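Local atomic coordinates of phenylacetic acid degradation-related protein (Ralstonia eutropha JMP134, PDB entry 2PIM), a protein that is a putative thioesterase of the hot-dog superfamily and probably hydrolyses acyl-CoA thioesters. Residues Gly23-Val28 and Gly58-Ala63; Arg30-Glu35 and Val73-Glu78; Ala105-Arg110 and Cys115-Glu120. All coordinates share one frame; numbering follows the deposited sequence.

The three contacts illustrate how chemistry follows position in a hot-dog fold. Contact 1 is buried and lies against the second subunit, contact 2 is only partly buried, and contact 3 has one more buried face and one more exposed face. Contacts 1 and 2 use the two ends of the same helix, 58-75, and lie on opposite sides of the chain's centre, with their own centres about 19 Å apart. Both are apolar across the segments, without hydrogen bonds. Contact 3, in contrast, is built on backbone hydrogen bonds between antiparallel strands. It touches contact 2, where V73 of the helix packs on V117 of the sheet, whereas contact 1 stays about 8 Å from it at the nearest atoms.

Contact 1: residues Gly23-Val28 and Gly58-Ala63; sequences GTLGGV and GGMLGA
The carbonyl oxygen of A63 accepts a hydrogen bond from NE2 of Q57 of the second subunit, while CD1 of L25 in its own chain rests 3.6 Å from A63 O. L25 CD1 also lies 4.0 Å from A63 CB, so one branch of the leucine covers both the methyl and the carbonyl of the alanine. Its other branch reaches M60, a selenomethionine one helical turn earlier: L25 CD2 stands 3.5 Å from M60 CE. M60 does not extend straight toward its partner. Bends at chi2 (-57°) and chi3 (-50°) fold the chain back past SE and carry the terminal methyl across the line of the leucine. L25 lies at the C-terminal end of helix 20-25, G26 beyond it has positive phi in a Schellman motif, and a backbone hydrogen bond from L25 to V44 ties this helix end to strand 38-45. On the dimer side, L25 also packs on Q57 and M60 on V21, both of the second subunit. With no hydrogen bond between the two segments, their contact rests on methyl groups and on the A63 carbonyl under L25 CD1, and that buried oxygen is served from across the subunit interface.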
ATOM      1  N   GLY A  23      -2.166  -4.830 -13.544  1.00 32.06           N
ATOM      2  CA  GLY A  23      -3.434  -4.508 -14.198  1.00 30.87           C
ATOM      3  C   GLY A  23      -4.318  -3.627 -13.317  1.00 31.22           C
ATOM      4  O   GLY A  23      -4.765  -2.570 -13.712  1.00 33.04           O
ATOM      5  N   THR A  24      -4.564  -4.053 -12.097  1.00 30.14           N
ATOM      6  CA  THR A  24      -5.427  -3.309 -11.207  1.00 28.44           C
ATOM      7  C   THR A  24      -4.930  -1.865 -11.013  1.00 27.90           C
ATOM      8  O   THR A  24      -5.716  -0.931 -11.023  1.00 29.50           O
ATOM      9  CB  THR A  24      -5.522  -4.084  -9.886  1.00 29.41           C
ATOM     10  OG1 THR A  24      -6.063  -5.375 -10.166  1.00 34.17           O
ATOM     11  CG2 THR A  24      -6.354  -3.391  -8.831  1.00 23.74           C
ATOM     12  N   LEU A  25      -3.615  -1.687 -10.875  1.00 27.98           N
ATOM     13  CA  LEU A  25      -3.016  -0.348 -10.697  1.00 28.81           C
ATOM     14  C   LEU A  25      -2.763   0.440 -11.992  1.00 30.21           C
ATOM     15  O   LEU A  25      -2.297   1.580 -11.926  1.00 31.25           O
ATOM     16  CB  LEU A  25      -1.719  -0.472  -9.893  1.00 31.29           C
ATOM     17  CG  LEU A  25      -1.918  -1.191  -8.542  1.00 31.65           C
ATOM     18  CD1 LEU A  25      -0.581  -1.568  -7.983  1.00 31.26           C
ATOM     19  CD2 LEU A  25      -2.732  -0.321  -7.587  1.00 31.42           C
ATOM     20  N   GLY A  26      -3.126  -0.136 -13.150  1.00 31.18           N
ATOM     21  CA  GLY A  26      -2.924   0.498 -14.473  1.00 28.48           C
ATOM     22  C   GLY A  26      -1.444   0.636 -14.785  1.00 30.29           C
ATOM     23  O   GLY A  26      -1.017   1.597 -15.409  1.00 30.76           O
ATOM     24  N   GLY A  27      -0.654  -0.335 -14.328  1.00 30.62           N
ATOM     25  CA  GLY A  27       0.786  -0.273 -14.409  1.00 30.33           C
ATOM     26  C   GLY A  27       1.297  -0.547 -15.809  1.00 29.59           C
ATOM     27  O   GLY A  27       0.924  -1.548 -16.421  1.00 30.45           O
ATOM     28  N   VAL A  28       2.137   0.346 -16.322  1.00 29.88           N
ATOM     29  CA  VAL A  28       2.737   0.186 -17.665  1.00 28.04           C
ATOM     30  C   VAL A  28       4.150   0.685 -17.595  1.00 28.03           C
ATOM     31  O   VAL A  28       4.392   1.895 -17.394  1.00 24.61           O
ATOM     32  CB  VAL A  28       2.006   0.996 -18.777  1.00 27.75           C
ATOM     33  CG1 VAL A  28       2.610   0.715 -20.116  1.00 23.89           C
ATOM     34  CG2 VAL A  28       0.527   0.680 -18.811  1.00 29.44           C
ATOM     35  N   GLY A  58      -3.428   6.779   0.568  1.00 28.52           N
ATOM     36  CA  GLY A  58      -1.993   6.625   0.699  1.00 29.12           C
ATOM     37  C   GLY A  58      -1.546   5.194   0.431  1.00 28.97           C
ATOM     38  O   GLY A  58      -0.596   4.947  -0.283  1.00 31.60           O
ATOM     39  N   GLY A  59      -2.250   4.243   1.012  1.00 29.08           N
ATOM     40  CA  GLY A  59      -1.931   2.859   0.807  1.00 29.09           C
ATOM     41  C   GLY A  59      -1.956   2.441  -0.641  1.00 28.02           C
ATOM     42  O   GLY A  59      -1.131   1.652  -1.040  1.00 30.55           O
HETATM   43  N   MSE A  60      -2.906   2.967  -1.425  1.00 29.75           N
HETATM   44  CA  MSE A  60      -3.011   2.619  -2.855  1.00 30.61           C
HETATM   45  C   MSE A  60      -1.772   3.156  -3.591  1.00 30.92           C
HETATM   46  O   MSE A  60      -1.222   2.453  -4.424  1.00 26.44           O
HETATM   47  CB  MSE A  60      -4.319   3.135  -3.477  1.00 31.22           C
HETATM   48  CG  MSE A  60      -5.562   2.417  -2.906  1.00 30.88           C
HETATM   49 SE   MSE A  60      -5.417   0.477  -3.168  0.75 27.03          SE
HETATM   50  CE  MSE A  60      -4.997   0.400  -4.973  1.00 28.18           C
ATOM     51  N   LEU A  61      -1.322   4.363  -3.229  1.00 29.05           N
ATOM     52  CA  LEU A  61      -0.049   4.882  -3.738  1.00 28.87           C
ATOM     53  C   LEU A  61       1.116   3.990  -3.363  1.00 29.48           C
ATOM     54  O   LEU A  61       2.029   3.772  -4.160  1.00 26.56           O
ATOM     55  CB  LEU A  61       0.234   6.259  -3.203  1.00 25.60           C
ATOM     56  CG  LEU A  61      -0.803   7.358  -3.500  1.00 31.36           C
ATOM     57  CD1 LEU A  61      -0.482   8.627  -2.708  1.00 28.91           C
ATOM     58  CD2 LEU A  61      -0.898   7.664  -4.951  1.00 32.45           C
ATOM     59  N   GLY A  62       1.087   3.497  -2.129  1.00 29.12           N
ATOM     60  CA  GLY A  62       2.071   2.531  -1.674  1.00 26.99           C
ATOM     61  C   GLY A  62       2.086   1.256  -2.505  1.00 27.38           C
ATOM     62  O   GLY A  62       3.138   0.701  -2.715  1.00 28.34           O
ATOM     63  N   ALA A  63       0.930   0.790  -2.977  1.00 28.41           N
ATOM     64  CA  ALA A  63       0.887  -0.391  -3.851  1.00 28.16           C
ATOM     65  C   ALA A  63       1.544  -0.118  -5.196  1.00 27.00           C
ATOM     66  O   ALA A  63       2.148  -0.995  -5.781  1.00 26.30           O
ATOM     67  CB  ALA A  63      -0.573  -0.890  -4.027  1.00 29.95           C
TER

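Contact 2: residues Arg30-Glu35 and Val73-Glu78; sequences RAVDLE and VTATLE
L34 and A75 meet where the long helix of the hot-dog fold runs out beside the sheet that wraps it, so that the chain just beyond strand 28-33 rests on the C-terminal end of helix 58-75. One methyl of the leucine does most of the work. CD2 of L34 lies 3.5 Å from A75 O and 3.8 Å from A75 CB, covering the alanine's carbonyl and side chain together. L34 CD2 also touches the next residue, 3.9 Å from T76 CG2. Two residues earlier, in strand 28-33 itself, V32 adds a looser apolar contact, its CG1 4.4 Å from A75 CB.

How T76 is turned decides what it offers to the leucine. With chi1 at 71°, T76 OG1 sits between the backbone N and the carbonyl carbon, from where it donates a hydrogen bond of 2.7 Å to V73 O. The bond is made in the carbonyl plane on a lone pair, with a C=O...OG1 angle of 142°. Since T76 N also donates to V73 O, at 3.1 Å, two bonds grip this oxygen; the one from OG1 holds chi1 and leaves the methyl CG2 toward L34.

Helix 7-12 covers the contact through F8, which packs on both V32 and A75, while ND2 of N6 hydrogen-bonds A75 O. Strand 38-45 flanks V32 through L39, L107 of strand 99-107 touches T76, and R110 of strand 109-110 donates from NH2 to L34 O.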
ATOM      1  N   ARG A  30       7.496   2.059 -18.608  1.00 29.00           N
ATOM      2  CA  ARG A  30       7.869   2.982 -19.660  1.00 27.23           C
ATOM      3  C   ARG A  30       9.382   3.004 -19.933  1.00 26.43           C
ATOM      4  O   ARG A  30       9.763   3.394 -20.993  1.00 25.86           O
ATOM      5  CB  ARG A  30       7.364   4.392 -19.315  1.00 27.51           C
ATOM      6  CG  ARG A  30       5.872   4.485 -19.109  1.00 30.34           C
ATOM      7  CD  ARG A  30       5.090   3.987 -20.334  1.00 29.89           C
ATOM      8  NE  ARG A  30       5.386   4.760 -21.538  1.00 20.46           N
ATOM      9  CZ  ARG A  30       4.810   5.921 -21.851  1.00 21.69           C
ATOM     10  NH1 ARG A  30       3.903   6.447 -21.048  1.00 23.97           N
ATOM     11  NH2 ARG A  30       5.106   6.532 -22.997  1.00 21.66           N
ATOM     12  N   ALA A  31      10.229   2.589 -18.995  1.00 26.70           N
ATOM     13  CA  ALA A  31      11.676   2.708 -19.155  1.00 25.79           C
ATOM     14  C   ALA A  31      12.397   1.789 -18.210  1.00 27.29           C
ATOM     15  O   ALA A  31      11.943   1.568 -17.083  1.00 28.14           O
ATOM     16  CB  ALA A  31      12.126   4.145 -18.913  1.00 25.63           C
ATOM     17  N   VAL A  32      13.496   1.215 -18.682  1.00 27.38           N
ATOM     18  CA  VAL A  32      14.372   0.415 -17.828  1.00 27.71           C
ATOM     19  C   VAL A  32      15.809   0.714 -18.191  1.00 28.22           C
ATOM     20  O   VAL A  32      16.136   0.930 -19.353  1.00 30.66           O
ATOM     21  CB  VAL A  32      14.177  -1.112 -17.991  1.00 28.68           C
ATOM     22  CG1 VAL A  32      14.610  -1.828 -16.713  1.00 28.96           C
ATOM     23  CG2 VAL A  32      12.752  -1.458 -18.306  1.00 32.15           C
ATOM     24  N   ASP A  33      16.668   0.734 -17.190  1.00 28.27           N
ATOM     25  CA  ASP A  33      18.086   0.911 -17.414  1.00 27.08           C
ATOM     26  C   ASP A  33      18.776   0.058 -16.373  1.00 26.83           C
ATOM     27  O   ASP A  33      18.907   0.443 -15.216  1.00 24.49           O
ATOM     28  CB  ASP A  33      18.451   2.385 -17.270  1.00 29.42           C
ATOM     29  CG  ASP A  33      19.828   2.729 -17.844  1.00 30.47           C
ATOM     30  OD1 ASP A  33      20.749   1.879 -17.896  1.00 32.20           O
ATOM     31  OD2 ASP A  33      19.987   3.903 -18.217  1.00 36.23           O
ATOM     32  N   LEU A  34      19.197  -1.126 -16.791  1.00 28.83           N
ATOM     33  CA  LEU A  34      19.760  -2.091 -15.864  1.00 31.17           C
ATOM     34  C   LEU A  34      21.159  -1.723 -15.413  1.00 32.11           C
ATOM     35  O   LEU A  34      21.555  -2.121 -14.331  1.00 33.49           O
ATOM     36  CB  LEU A  34      19.730  -3.490 -16.477  1.00 33.35           C
ATOM     37  CG  LEU A  34      18.296  -4.020 -16.586  1.00 34.03           C
ATOM     38  CD1 LEU A  34      18.213  -5.092 -17.655  1.00 44.81           C
ATOM     39  CD2 LEU A  34      17.834  -4.536 -15.268  1.00 36.07           C
ATOM     40  N   GLU A  35      21.890  -0.949 -16.214  1.00 31.46           N
ATOM     41  CA  GLU A  35      23.226  -0.488 -15.833  1.00 31.41           C
ATOM     42  C   GLU A  35      23.152   0.692 -14.858  1.00 29.20           C
ATOM     43  O   GLU A  35      23.891   0.730 -13.877  1.00 30.76           O
ATOM     44  CB  GLU A  35      24.040  -0.109 -17.066  1.00 31.10           C
ATOM     45  CG  GLU A  35      25.541  -0.289 -16.848  1.00 38.22           C
ATOM     46  CD  GLU A  35      26.369   0.143 -18.036  1.00 38.11           C
ATOM     47  OE1 GLU A  35      25.793   0.322 -19.141  1.00 51.12           O
ATOM     48  OE2 GLU A  35      27.600   0.304 -17.873  1.00 51.80           O
ATOM     49  N   VAL A  73      13.780  -4.563  -9.110  1.00 24.60           N
ATOM     50  CA  VAL A  73      14.571  -5.658  -8.555  1.00 25.61           C
ATOM     51  C   VAL A  73      14.470  -6.872  -9.425  1.00 25.86           C
ATOM     52  O   VAL A  73      15.488  -7.471  -9.746  1.00 26.00           O
ATOM     53  CB  VAL A  73      14.172  -6.044  -7.115  1.00 26.64           C
ATOM     54  CG1 VAL A  73      15.008  -7.214  -6.627  1.00 29.72           C
ATOM     55  CG2 VAL A  73      14.331  -4.853  -6.191  1.00 27.62           C
ATOM     56  N   THR A  74      13.243  -7.225  -9.816  1.00 27.68           N
ATOM     57  CA  THR A  74      12.983  -8.408 -10.684  1.00 25.12           C
ATOM     58  C   THR A  74      13.692  -8.331 -12.018  1.00 23.47           C
ATOM     59  O   THR A  74      14.278  -9.324 -12.502  1.00 23.68           O
ATOM     60  CB  THR A  74      11.449  -8.602 -10.867  1.00 25.57           C
ATOM     61  OG1 THR A  74      10.877  -8.777  -9.574  1.00 24.21           O
ATOM     62  CG2 THR A  74      11.118  -9.829 -11.696  1.00 27.79           C
ATOM     63  N   ALA A  75      13.659  -7.151 -12.618  1.00 21.76           N
ATOM     64  CA  ALA A  75      14.408  -6.904 -13.850  1.00 24.40           C
ATOM     65  C   ALA A  75      15.876  -7.331 -13.800  1.00 24.26           C
ATOM     66  O   ALA A  75      16.429  -7.718 -14.832  1.00 27.83           O
ATOM     67  CB  ALA A  75      14.310  -5.454 -14.233  1.00 25.15           C
ATOM     68  N   THR A  76      16.504  -7.251 -12.617  1.00 25.59           N
ATOM     69  CA  THR A  76      17.925  -7.599 -12.448  1.00 26.65           C
ATOM     70  C   THR A  76      18.181  -9.099 -12.199  1.00 27.18           C
ATOM     71  O   THR A  76      19.317  -9.534 -12.250  1.00 26.76           O
ATOM     72  CB  THR A  76      18.643  -6.749 -11.335  1.00 24.74           C
ATOM     73  OG1 THR A  76      18.200  -7.130 -10.020  1.00 28.84           O
ATOM     74  CG2 THR A  76      18.385  -5.296 -11.528  1.00 31.82           C
ATOM     75  N   LEU A  77      17.137  -9.891 -11.969  1.00 29.14           N
ATOM     76  CA  LEU A  77      17.324 -11.255 -11.485  1.00 28.97           C
ATOM     77  C   LEU A  77      17.617 -12.268 -12.557  1.00 32.57           C
ATOM     78  O   LEU A  77      17.186 -12.142 -13.685  1.00 32.81           O
ATOM     79  CB  LEU A  77      16.103 -11.698 -10.672  1.00 30.56           C
ATOM     80  CG  LEU A  77      15.805 -10.764  -9.491  1.00 27.82           C
ATOM     81  CD1 LEU A  77      14.797 -11.364  -8.524  1.00 27.29           C
ATOM     82  CD2 LEU A  77      17.072 -10.334  -8.742  1.00 28.87           C
ATOM     83  N   GLU A  78      18.386 -13.281 -12.192  1.00 34.33           N
ATOM     84  CA  GLU A  78      18.516 -14.459 -13.025  1.00 37.12           C
ATOM     85  C   GLU A  78      17.184 -15.220 -13.029  1.00 37.96           C
ATOM     86  O   GLU A  78      16.295 -14.952 -12.216  1.00 38.70           O
ATOM     87  CB  GLU A  78      19.678 -15.346 -12.539  1.00 36.18           C
ATOM     88  CG  GLU A  78      19.564 -15.862 -11.103  1.00 36.19           C
ATOM     89  CD  GLU A  78      20.281 -15.000 -10.044  1.00 41.14           C
ATOM     90  OE1 GLU A  78      19.899 -13.820  -9.811  1.00 30.26           O
ATOM     91  OE2 GLU A  78      21.207 -15.543  -9.407  1.00 41.79           O
TER

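Contact 3: residues Ala105-Arg110 and Cys115-Glu120; sequences ARLERR and CNVVGE
L107 sends CD2 between C115 and V117 on the more buried face of the two strands, 3.9 Å from C115 CB and 4.0 Å from V117 CG2. A105 continues this apolar row under helix 58-75, with V68 and L72 against A105 and T69 against V117. At the end of the row C115 SG lies 3.8 Å from R110 CA, and R110, itself exposed, has L107 CD1 over one face of its guanidinium and NH2 hydrogen-bonded to L34 O.

In the antiparallel backbone R106 and V118 exchange two nearly straight hydrogen bonds, V118 N to R106 O being 2.8 Å long with an angle of 172° at the hydrogen. A classic beta bulge then shifts the register: E108 and R109 both face N116, and N116 O accepts from each. E108 N approaches N116 O tilted 22° from the carbonyl plane at 2.8 Å, whereas R109 N uses an in-plane lone pair of N116 O at 3.2 Å. The bulge coincides with a corner of the chain at E108, between strand 99-107 and the short strand 109-110, which forms a hairpin with strand 114-123.

The other face, carrying R106, R109, N116 and V118, is the more exposed one. R109 and N116 lie alongside each other, R109 CB 3.6 Å from N116 ND2. V118 is flanked by charged side chains: E108 CG, anti to its carbonyl carbon (chi1 -70°), touches V118 CG1 at 3.5 Å, and V118 CG2 lies over one face of the R106 guanidinium. Two conformers of R106 make this placement, and its salt bridge to E108 OE1, tentative.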
ATOM      1  N   ALA A 105      11.807   4.137 -10.007  1.00 29.81           N
ATOM      2  CA  ALA A 105      12.596   3.382  -9.058  1.00 27.97           C
ATOM      3  C   ALA A 105      14.086   3.521  -9.374  1.00 27.77           C
ATOM      4  O   ALA A 105      14.455   3.704 -10.535  1.00 27.92           O
ATOM      5  CB  ALA A 105      12.172   1.929  -9.058  1.00 29.22           C
ATOM      6  N   ARG A 106      14.908   3.500  -8.317  0.50 26.99           N
ATOM      7  CA  ARG A 106      16.372   3.429  -8.399  0.50 27.18           C
ATOM      8  C   ARG A 106      16.892   2.458  -7.335  0.50 26.08           C
ATOM      9  O   ARG A 106      16.481   2.533  -6.170  0.50 23.07           O
ATOM     10  CB  ARG A 106      17.037   4.805  -8.146  0.50 28.10           C
ATOM     11  CG  ARG A 106      18.582   4.757  -8.158  0.50 27.57           C
ATOM     12  CD  ARG A 106      19.316   6.062  -7.775  0.50 28.95           C
ATOM     13  NE  ARG A 106      19.528   6.254  -6.328  0.50 30.60           N
ATOM     14  CZ  ARG A 106      18.761   7.011  -5.546  0.50 29.11           C
ATOM     15  NH1 ARG A 106      17.713   7.666  -6.024  0.50 42.10           N
ATOM     16  NH2 ARG A 106      19.035   7.122  -4.271  0.50 29.60           N
ATOM     17  N   LEU A 107      17.824   1.595  -7.731  1.00 23.57           N
ATOM     18  CA  LEU A 107      18.592   0.764  -6.789  1.00 24.96           C
ATOM     19  C   LEU A 107      19.668   1.559  -6.047  1.00 23.32           C
ATOM     20  O   LEU A 107      20.576   2.070  -6.664  1.00 23.43           O
ATOM     21  CB  LEU A 107      19.290  -0.401  -7.533  1.00 19.45           C
ATOM     22  CG  LEU A 107      18.336  -1.534  -7.877  1.00 22.45           C
ATOM     23  CD1 LEU A 107      18.864  -2.402  -8.999  1.00 26.22           C
ATOM     24  CD2 LEU A 107      18.022  -2.351  -6.639  1.00 23.96           C
ATOM     25  N   GLU A 108      19.573   1.650  -4.722  1.00 27.54           N
ATOM     26  CA  GLU A 108      20.640   2.231  -3.915  1.00 29.81           C
ATOM     27  C   GLU A 108      21.724   1.227  -3.649  1.00 28.66           C
ATOM     28  O   GLU A 108      22.844   1.622  -3.431  1.00 28.50           O
ATOM     29  CB  GLU A 108      20.149   2.705  -2.550  1.00 30.09           C
ATOM     30  CG  GLU A 108      19.272   3.899  -2.603  1.00 46.53           C
ATOM     31  CD  GLU A 108      19.938   5.158  -2.121  1.00 47.96           C
ATOM     32  OE1 GLU A 108      21.030   5.482  -2.645  1.00 47.87           O
ATOM     33  OE2 GLU A 108      19.331   5.832  -1.249  1.00 52.09           O
ATOM     34  N   ARG A 109      21.360  -0.044  -3.570  1.00 27.11           N
ATOM     35  CA  ARG A 109      22.328  -1.117  -3.444  1.00 28.44           C
ATOM     36  C   ARG A 109      21.739  -2.416  -3.934  1.00 27.35           C
ATOM     37  O   ARG A 109      20.605  -2.721  -3.621  1.00 27.26           O
ATOM     38  CB  ARG A 109      22.740  -1.296  -1.985  1.00 29.63           C
ATOM     39  CG  ARG A 109      23.670  -2.507  -1.799  1.00 30.09           C
ATOM     40  CD  ARG A 109      24.709  -2.311  -0.725  1.00 30.46           C
ATOM     41  NE  ARG A 109      25.732  -3.355  -0.840  1.00 40.47           N
ATOM     42  CZ  ARG A 109      25.591  -4.612  -0.416  1.00 40.14           C
ATOM     43  NH1 ARG A 109      24.468  -5.018   0.181  1.00 46.83           N
ATOM     44  NH2 ARG A 109      26.573  -5.473  -0.609  1.00 33.35           N
ATOM     45  N   ARG A 110      22.518  -3.143  -4.716  1.00 30.00           N
ATOM     46  CA  ARG A 110      22.217  -4.494  -5.174  1.00 32.96           C
ATOM     47  C   ARG A 110      23.138  -5.460  -4.470  1.00 28.68           C
ATOM     48  O   ARG A 110      24.248  -5.609  -4.901  1.00 28.35           O
ATOM     49  CB  ARG A 110      22.600  -4.654  -6.636  1.00 31.45           C
ATOM     50  CG  ARG A 110      21.822  -3.840  -7.562  1.00 41.62           C
ATOM     51  CD  ARG A 110      22.137  -4.264  -9.021  1.00 41.62           C
ATOM     52  NE  ARG A 110      22.232  -3.051  -9.827  1.00 50.02           N
ATOM     53  CZ  ARG A 110      22.079  -2.978 -11.136  1.00 45.62           C
ATOM     54  NH1 ARG A 110      21.836  -4.067 -11.875  1.00 51.08           N
ATOM     55  NH2 ARG A 110      22.175  -1.783 -11.693  1.00 49.19           N
ATOM     56  N   CYS A 115      18.493  -6.112  -1.746  1.00 22.31           N
ATOM     57  CA  CYS A 115      18.519  -4.929  -2.581  1.00 23.15           C
ATOM     58  C   CYS A 115      17.769  -3.842  -1.843  1.00 24.20           C
ATOM     59  O   CYS A 115      16.725  -4.088  -1.285  1.00 24.34           O
ATOM     60  CB  CYS A 115      17.850  -5.172  -3.943  1.00 20.76           C
ATOM     61  SG  CYS A 115      18.837  -6.281  -4.963  1.00 31.54           S
ATOM     62  N   ASN A 116      18.349  -2.659  -1.827  1.00 23.76           N
ATOM     63  CA  ASN A 116      17.737  -1.477  -1.272  1.00 25.85           C
ATOM     64  C   ASN A 116      17.331  -0.615  -2.444  1.00 22.96           C
ATOM     65  O   ASN A 116      18.156  -0.258  -3.280  1.00 21.19           O
ATOM     66  CB  ASN A 116      18.731  -0.781  -0.363  1.00 30.25           C
ATOM     67  CG  ASN A 116      19.241  -1.695   0.751  1.00 37.09           C
ATOM     68  OD1 ASN A 116      18.579  -1.867   1.788  1.00 48.13           O
ATOM     69  ND2 ASN A 116      20.410  -2.285   0.544  1.00 35.94           N
ATOM     70  N   VAL A 117      16.036  -0.335  -2.536  1.00 25.24           N
ATOM     71  CA  VAL A 117      15.453   0.347  -3.686  1.00 26.01           C
ATOM     72  C   VAL A 117      14.774   1.595  -3.176  1.00 29.14           C
ATOM     73  O   VAL A 117      14.230   1.568  -2.095  1.00 26.73           O
ATOM     74  CB  VAL A 117      14.369  -0.517  -4.362  1.00 27.43           C
ATOM     75  CG1 VAL A 117      14.158  -0.046  -5.822  1.00 32.37           C
ATOM     76  CG2 VAL A 117      14.723  -1.986  -4.333  1.00 30.76           C
ATOM     77  N   VAL A 118      14.819   2.691  -3.927  1.00 28.60           N
ATOM     78  CA  VAL A 118      13.999   3.851  -3.609  1.00 32.08           C
ATOM     79  C   VAL A 118      13.011   4.053  -4.765  1.00 29.91           C
ATOM     80  O   VAL A 118      13.328   3.783  -5.920  1.00 30.62           O
ATOM     81  CB  VAL A 118      14.810   5.148  -3.363  1.00 34.30           C
ATOM     82  CG1 VAL A 118      15.926   4.900  -2.328  1.00 39.73           C
ATOM     83  CG2 VAL A 118      15.415   5.626  -4.613  1.00 38.65           C
ATOM     84  N   GLY A 119      11.809   4.476  -4.417  1.00 26.96           N
ATOM     85  CA  GLY A 119      10.769   4.749  -5.365  1.00 28.59           C
ATOM     86  C   GLY A 119      10.231   6.149  -5.114  1.00 27.58           C
ATOM     87  O   GLY A 119      10.244   6.603  -3.988  1.00 25.19           O
ATOM     88  N   GLU A 120       9.811   6.829  -6.188  1.00 27.22           N
ATOM     89  CA  GLU A 120       9.157   8.142  -6.124  1.00 32.27           C
ATOM     90  C   GLU A 120       7.928   8.074  -7.017  1.00 34.71           C
ATOM     91  O   GLU A 120       7.937   7.408  -8.041  1.00 35.43           O
ATOM     92  CB  GLU A 120      10.111   9.205  -6.604  1.00 32.79           C
ATOM     93  CG  GLU A 120      11.344   9.289  -5.698  1.00 40.64           C
ATOM     94  CD  GLU A 120      12.475  10.181  -6.222  1.00 43.73           C
ATOM     95  OE1 GLU A 120      12.385  10.626  -7.406  1.00 47.90           O
ATOM     96  OE2 GLU A 120      13.440  10.427  -5.424  1.00 51.17           O
TER